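Probable benzoylformate decarboxylase (Rhodococcus jostii, PDB 7ORX) probably works as a thiamine diphosphate-dependent enzyme, built from three alpha/beta domains and holding thiamine diphosphate. Local coordinates at residues Ile236-Arg248 with Trp387-Phe400. Numbering follows the deposited sequence.
Sequences IAPSPSRCPFPTR and WSQMDLSHQGSYYF
T247 is gripped three times by 390-392: its OG1 gives a hydrogen bond to M390 O (2.8 Å) and takes one from L392 N, while its backbone N donates to L392 O (3.0 Å). Chi1 of 69° sets OG1 between the backbone N and carbonyl carbon and puts CG2 beside the N, against the rim of the W387 indole, in plane at 3.9 Å from W387 CZ3. Around the same rim come C243 CB, 4.0 Å from W387 CH2, and C243 SG, a sulfur-aromatic contact at the ring's edge; I236 CD1 closes obliquely on W387 CZ3 and CH2. W387 CZ2 in turn sits over the centre of the Y398 ring. Further along, F400 N donates to S241 O (2.9 Å). The R242 chain runs beside Y399, pointing the same way, with Y399 CE1 over one face of the R242 guanidinium and the planes 59° apart; R242 NE makes a salt bridge to D215 OD2, while D215 OD1 accepts from G396 N. The contact thus joins the loop after strand 234-236 of the central domain to helix 383-389, the loop after it and strand 398-399, outermost in this chain's sheet, of the C-terminal cofactor-binding domain, an interdomain seam of the three-domain thiamine diphosphate enzyme fold.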
loop_
_atom_site.group_PDB
_atom_site.type_symbol
_atom_site.label_atom_id
_atom_site.label_comp_id
_atom_site.label_asym_id
_atom_site.label_seq_id
_atom_site.Cartn_x
_atom_site.Cartn_y
_atom_site.Cartn_z
ATOM N N ILE C 236 26.625 25.866 2.115
ATOM C CA ILE C 236 25.804 24.839 1.427
ATOM C C ILE C 236 25.000 24.088 2.499
ATOM O O ILE C 236 25.592 23.721 3.526
ATOM C CB ILE C 236 26.731 23.935 0.602
ATOM C CG1 ILE C 236 27.349 24.728 -0.546
ATOM C CG2 ILE C 236 26.009 22.696 0.097
ATOM C CD1 ILE C 236 28.375 23.919 -1.342
ATOM N N ALA C 237 23.730 23.818 2.268
ATOM C CA ALA C 237 22.912 23.031 3.194
ATOM C C ALA C 237 23.547 21.677 3.445
ATOM O O ALA C 237 24.146 21.056 2.569
ATOM C CB ALA C 237 21.546 22.826 2.598
ATOM N N PRO C 238 23.326 21.113 4.636
ATOM C CA PRO C 238 23.935 19.853 5.021
ATOM C C PRO C 238 23.577 18.654 4.155
ATOM O O PRO C 238 22.567 18.636 3.636
ATOM C CB PRO C 238 23.428 19.602 6.440
ATOM C CG PRO C 238 22.161 20.396 6.495
ATOM C CD PRO C 238 22.452 21.641 5.682
ATOM N N SER C 239 24.458 17.646 4.126
ATOM C CA SER C 239 24.317 16.404 3.330
ATOM C C SER C 239 24.016 16.845 1.891
ATOM O O SER C 239 23.012 16.433 1.296
ATOM C CB SER C 239 23.220 15.520 3.906
ATOM O OG SER C 239 23.328 15.330 5.324
ATOM N N PRO C 240 24.922 17.650 1.273
ATOM C CA PRO C 240 24.735 18.086 -0.100
ATOM C C PRO C 240 24.948 16.964 -1.112
ATOM O O PRO C 240 25.805 16.113 -0.950
ATOM C CB PRO C 240 25.838 19.133 -0.272
ATOM C CG PRO C 240 26.942 18.656 0.625
ATOM C CD PRO C 240 26.233 18.067 1.822
ATOM N N SER C 241 24.191 17.005 -2.170
ATOM C CA SER C 241 24.234 16.085 -3.323
ATOM C C SER C 241 24.706 16.885 -4.535
ATOM O O SER C 241 25.036 16.237 -5.497
ATOM C CB SER C 241 22.836 15.514 -3.526
ATOM O OG SER C 241 21.859 16.568 -3.405
ATOM N N ARG C 242 24.642 18.232 -4.507
ATOM C CA ARG C 242 25.127 19.080 -5.622
ATOM C C ARG C 242 25.870 20.278 -5.046
ATOM O O ARG C 242 25.755 20.536 -3.855
ATOM C CB ARG C 242 23.967 19.521 -6.500
ATOM C CG ARG C 242 23.137 18.347 -7.020
ATOM C CD ARG C 242 21.979 18.813 -7.901
ATOM N NE ARG C 242 22.456 19.389 -9.146
ATOM C CZ ARG C 242 21.862 19.280 -10.312
ATOM N NH1 ARG C 242 20.735 18.601 -10.413
ATOM N NH2 ARG C 242 22.408 19.828 -11.386
ATOM N N CYS C 243 26.620 20.982 -5.861
ATOM C CA CYS C 243 27.307 22.204 -5.431
ATOM C C CYS C 243 26.637 23.396 -6.101
ATOM O O CYS C 243 26.698 23.548 -7.316
ATOM C CB CYS C 243 28.771 22.181 -5.820
ATOM S SG CYS C 243 29.585 23.734 -5.377
ATOM N N PRO C 244 25.917 24.224 -5.340
ATOM C CA PRO C 244 25.161 25.328 -5.905
ATOM C C PRO C 244 25.873 26.676 -6.000
ATOM O O PRO C 244 25.241 27.689 -6.303
ATOM C CB PRO C 244 24.022 25.457 -4.890
ATOM C CG PRO C 244 24.698 25.133 -3.588
ATOM C CD PRO C 244 25.609 23.986 -3.935
ATOM N N PHE C 245 27.168 26.703 -5.753
ATOM C CA PHE C 245 27.879 28.002 -5.646
ATOM C C PHE C 245 29.355 27.808 -5.929
ATOM O O PHE C 245 29.896 26.765 -5.592
ATOM C CB PHE C 245 27.705 28.513 -4.224
ATOM C CG PHE C 245 27.911 29.982 -4.061
ATOM C CD1 PHE C 245 26.913 30.868 -4.415
ATOM C CD2 PHE C 245 29.064 30.464 -3.484
ATOM C CE1 PHE C 245 27.081 32.228 -4.244
ATOM C CE2 PHE C 245 29.229 31.833 -3.299
ATOM C CZ PHE C 245 28.244 32.719 -3.696
ATOM N N PRO C 246 30.052 28.805 -6.506
ATOM C CA PRO C 246 31.502 28.691 -6.704
ATOM C C PRO C 246 32.231 28.541 -5.350
ATOM O O PRO C 246 32.035 29.354 -4.502
ATOM C CB PRO C 246 31.889 29.991 -7.439
ATOM C CG PRO C 246 30.617 30.708 -7.812
ATOM C CD PRO C 246 29.502 30.074 -6.991
ATOM N N THR C 247 33.044 27.507 -5.159
ATOM C CA THR C 247 33.735 27.234 -3.858
ATOM C C THR C 247 34.895 28.192 -3.588
ATOM O O THR C 247 35.431 28.085 -2.484
ATOM C CB THR C 247 34.288 25.808 -3.749
ATOM O OG1 THR C 247 35.384 25.639 -4.650
ATOM C CG2 THR C 247 33.197 24.781 -3.981
ATOM N N ARG C 248 35.283 29.057 -4.529
ATOM C CA ARG C 248 36.393 30.027 -4.260
ATOM C C ARG C 248 35.840 31.456 -4.387
ATOM O O ARG C 248 36.582 32.409 -4.532
ATOM C CB ARG C 248 37.630 29.779 -5.137
ATOM C CG ARG C 248 38.173 28.361 -5.065
ATOM C CD ARG C 248 38.624 27.973 -3.665
ATOM N NE ARG C 248 39.866 28.677 -3.282
ATOM C CZ ARG C 248 40.262 28.853 -2.015
ATOM N NH1 ARG C 248 39.547 28.355 -1.021
ATOM N NH2 ARG C 248 41.365 29.521 -1.728
ATOM N N TRP C 387 35.960 19.554 0.465
ATOM C CA TRP C 387 35.420 20.935 0.408
ATOM C C TRP C 387 36.524 21.945 0.713
ATOM O O TRP C 387 36.471 23.091 0.223
ATOM C CB TRP C 387 34.206 21.050 1.329
ATOM C CG TRP C 387 33.045 20.288 0.773
ATOM C CD1 TRP C 387 32.482 19.142 1.248
ATOM C CD2 TRP C 387 32.335 20.612 -0.428
ATOM N NE1 TRP C 387 31.447 18.749 0.442
ATOM C CE2 TRP C 387 31.343 19.627 -0.595
ATOM C CE3 TRP C 387 32.404 21.675 -1.334
ATOM C CZ2 TRP C 387 30.451 19.663 -1.647
ATOM C CZ3 TRP C 387 31.508 21.717 -2.369
ATOM C CH2 TRP C 387 30.547 20.721 -2.519
ATOM N N SER C 388 37.513 21.521 1.472
ATOM C CA SER C 388 38.621 22.402 1.922
ATOM C C SER C 388 39.665 22.493 0.806
ATOM O O SER C 388 40.578 23.301 0.908
ATOM C CB SER C 388 39.207 21.903 3.225
ATOM O OG SER C 388 40.014 20.767 2.986
ATOM N N GLN C 389 39.487 21.732 -0.274
ATOM C CA GLN C 389 40.583 21.456 -1.230
ATOM C C GLN C 389 40.109 21.546 -2.693
ATOM O O GLN C 389 40.976 21.561 -3.529
ATOM C CB GLN C 389 41.149 20.095 -0.833
ATOM C CG GLN C 389 42.647 19.969 -1.043
ATOM C CD GLN C 389 43.471 20.845 -0.127
ATOM O OE1 GLN C 389 44.394 21.510 -0.563
ATOM N NE2 GLN C 389 43.169 20.832 1.154
ATOM N N MET C 390 38.816 21.692 -3.025
ATOM C CA MET C 390 38.393 21.675 -4.452
ATOM C C MET C 390 37.991 23.062 -4.927
ATOM O O MET C 390 37.481 23.836 -4.079
ATOM C CB MET C 390 37.239 20.698 -4.645
ATOM C CG MET C 390 37.697 19.266 -4.455
ATOM S SD MET C 390 38.874 18.804 -5.715
ATOM C CE MET C 390 37.751 18.079 -6.894
ATOM N N ASP C 391 38.233 23.340 -6.225
ATOM C CA ASP C 391 37.890 24.633 -6.901
ATOM C C ASP C 391 36.842 24.361 -7.981
ATOM O O ASP C 391 37.198 24.268 -9.152
ATOM C CB ASP C 391 39.109 25.360 -7.488
ATOM C CG ASP C 391 38.846 26.719 -8.139
ATOM O OD1 ASP C 391 37.676 27.177 -8.159
ATOM O OD2 ASP C 391 39.828 27.316 -8.640
ATOM N N LEU C 392 35.589 24.301 -7.565
ATOM C CA LEU C 392 34.386 24.093 -8.421
ATOM C C LEU C 392 33.809 25.455 -8.773
ATOM O O LEU C 392 33.578 26.226 -7.851
ATOM C CB LEU C 392 33.375 23.287 -7.606
ATOM C CG LEU C 392 33.588 21.779 -7.519
ATOM C CD1 LEU C 392 35.032 21.410 -7.599
ATOM C CD2 LEU C 392 32.998 21.222 -6.242
ATOM N N SER C 393 33.569 25.765 -10.041
ATOM C CA SER C 393 33.130 27.141 -10.415
ATOM C C SER C 393 32.065 27.173 -11.515
ATOM O O SER C 393 31.777 28.264 -11.980
ATOM C CB SER C 393 34.331 27.986 -10.794
ATOM O OG SER C 393 34.931 27.522 -11.987
ATOM N N HIS C 394 31.607 26.019 -11.987
ATOM C CA HIS C 394 30.646 25.838 -13.102
ATOM C C HIS C 394 29.419 25.109 -12.578
ATOM O O HIS C 394 29.572 24.261 -11.635
ATOM C CB HIS C 394 31.237 25.067 -14.302
ATOM C CG HIS C 394 32.214 25.876 -15.097
ATOM N ND1 HIS C 394 33.531 26.041 -14.681
ATOM C CD2 HIS C 394 32.099 26.554 -16.266
ATOM C CE1 HIS C 394 34.181 26.790 -15.551
ATOM N NE2 HIS C 394 33.316 27.128 -16.533
ATOM N N GLN C 395 28.246 25.412 -13.159
ATOM C CA GLN C 395 27.013 24.628 -12.912
ATOM C C GLN C 395 27.367 23.137 -13.032
ATOM O O GLN C 395 28.205 22.769 -13.859
ATOM C CB GLN C 395 25.948 25.063 -13.927
ATOM C CG GLN C 395 24.577 24.475 -13.701
ATOM C CD GLN C 395 24.456 23.040 -14.146
ATOM O OE1 GLN C 395 23.616 22.313 -13.609
ATOM N NE2 GLN C 395 25.265 22.618 -15.118
ATOM N N GLY C 396 26.750 22.291 -12.237
ATOM C CA GLY C 396 26.797 20.842 -12.463
ATOM C C GLY C 396 28.194 20.268 -12.275
ATOM O O GLY C 396 28.495 19.313 -12.989
ATOM N N SER C 397 28.947 20.747 -11.281
ATOM C CA SER C 397 30.341 20.323 -11.026
ATOM C C SER C 397 30.465 19.245 -9.946
ATOM O O SER C 397 31.560 18.656 -9.875
ATOM C CB SER C 397 31.184 21.492 -10.683
ATOM O OG SER C 397 31.275 22.356 -11.800
ATOM N N TYR C 398 29.419 18.968 -9.168
ATOM C CA TYR C 398 29.431 18.004 -8.037
ATOM C C TYR C 398 28.083 17.267 -7.963
ATOM O O TYR C 398 27.043 17.919 -7.972
ATOM C CB TYR C 398 29.707 18.744 -6.726
ATOM C CG TYR C 398 29.844 17.864 -5.509
ATOM C CD1 TYR C 398 31.048 17.278 -5.202
ATOM C CD2 TYR C 398 28.784 17.601 -4.660
ATOM C CE1 TYR C 398 31.202 16.462 -4.104
ATOM C CE2 TYR C 398 28.916 16.772 -3.550
ATOM C CZ TYR C 398 30.140 16.211 -3.273
ATOM O OH TYR C 398 30.327 15.382 -2.206
ATOM N N TYR C 399 28.142 15.945 -7.875
ATOM C CA TYR C 399 27.007 15.050 -7.557
ATOM C C TYR C 399 27.476 14.067 -6.476
ATOM O O TYR C 399 28.540 13.539 -6.563
ATOM C CB TYR C 399 26.482 14.334 -8.808
ATOM C CG TYR C 399 26.088 15.301 -9.878
ATOM C CD1 TYR C 399 24.884 15.943 -9.845
ATOM C CD2 TYR C 399 26.953 15.643 -10.887
ATOM C CE1 TYR C 399 24.513 16.875 -10.804
ATOM C CE2 TYR C 399 26.620 16.583 -11.850
ATOM C CZ TYR C 399 25.389 17.187 -11.813
ATOM O OH TYR C 399 25.126 18.082 -12.776
ATOM N N PHE C 400 26.634 13.850 -5.471
ATOM C CA PHE C 400 26.810 12.881 -4.365
ATOM C C PHE C 400 25.429 12.256 -4.133
ATOM O O PHE C 400 24.423 12.927 -4.231
ATOM C CB PHE C 400 27.397 13.623 -3.154
ATOM C CG PHE C 400 27.570 12.780 -1.923
ATOM C CD1 PHE C 400 26.499 12.387 -1.168
ATOM C CD2 PHE C 400 28.819 12.335 -1.533
ATOM C CE1 PHE C 400 26.665 11.587 -0.045
ATOM C CE2 PHE C 400 28.989 11.519 -0.424
ATOM C CZ PHE C 400 27.904 11.124 0.308
#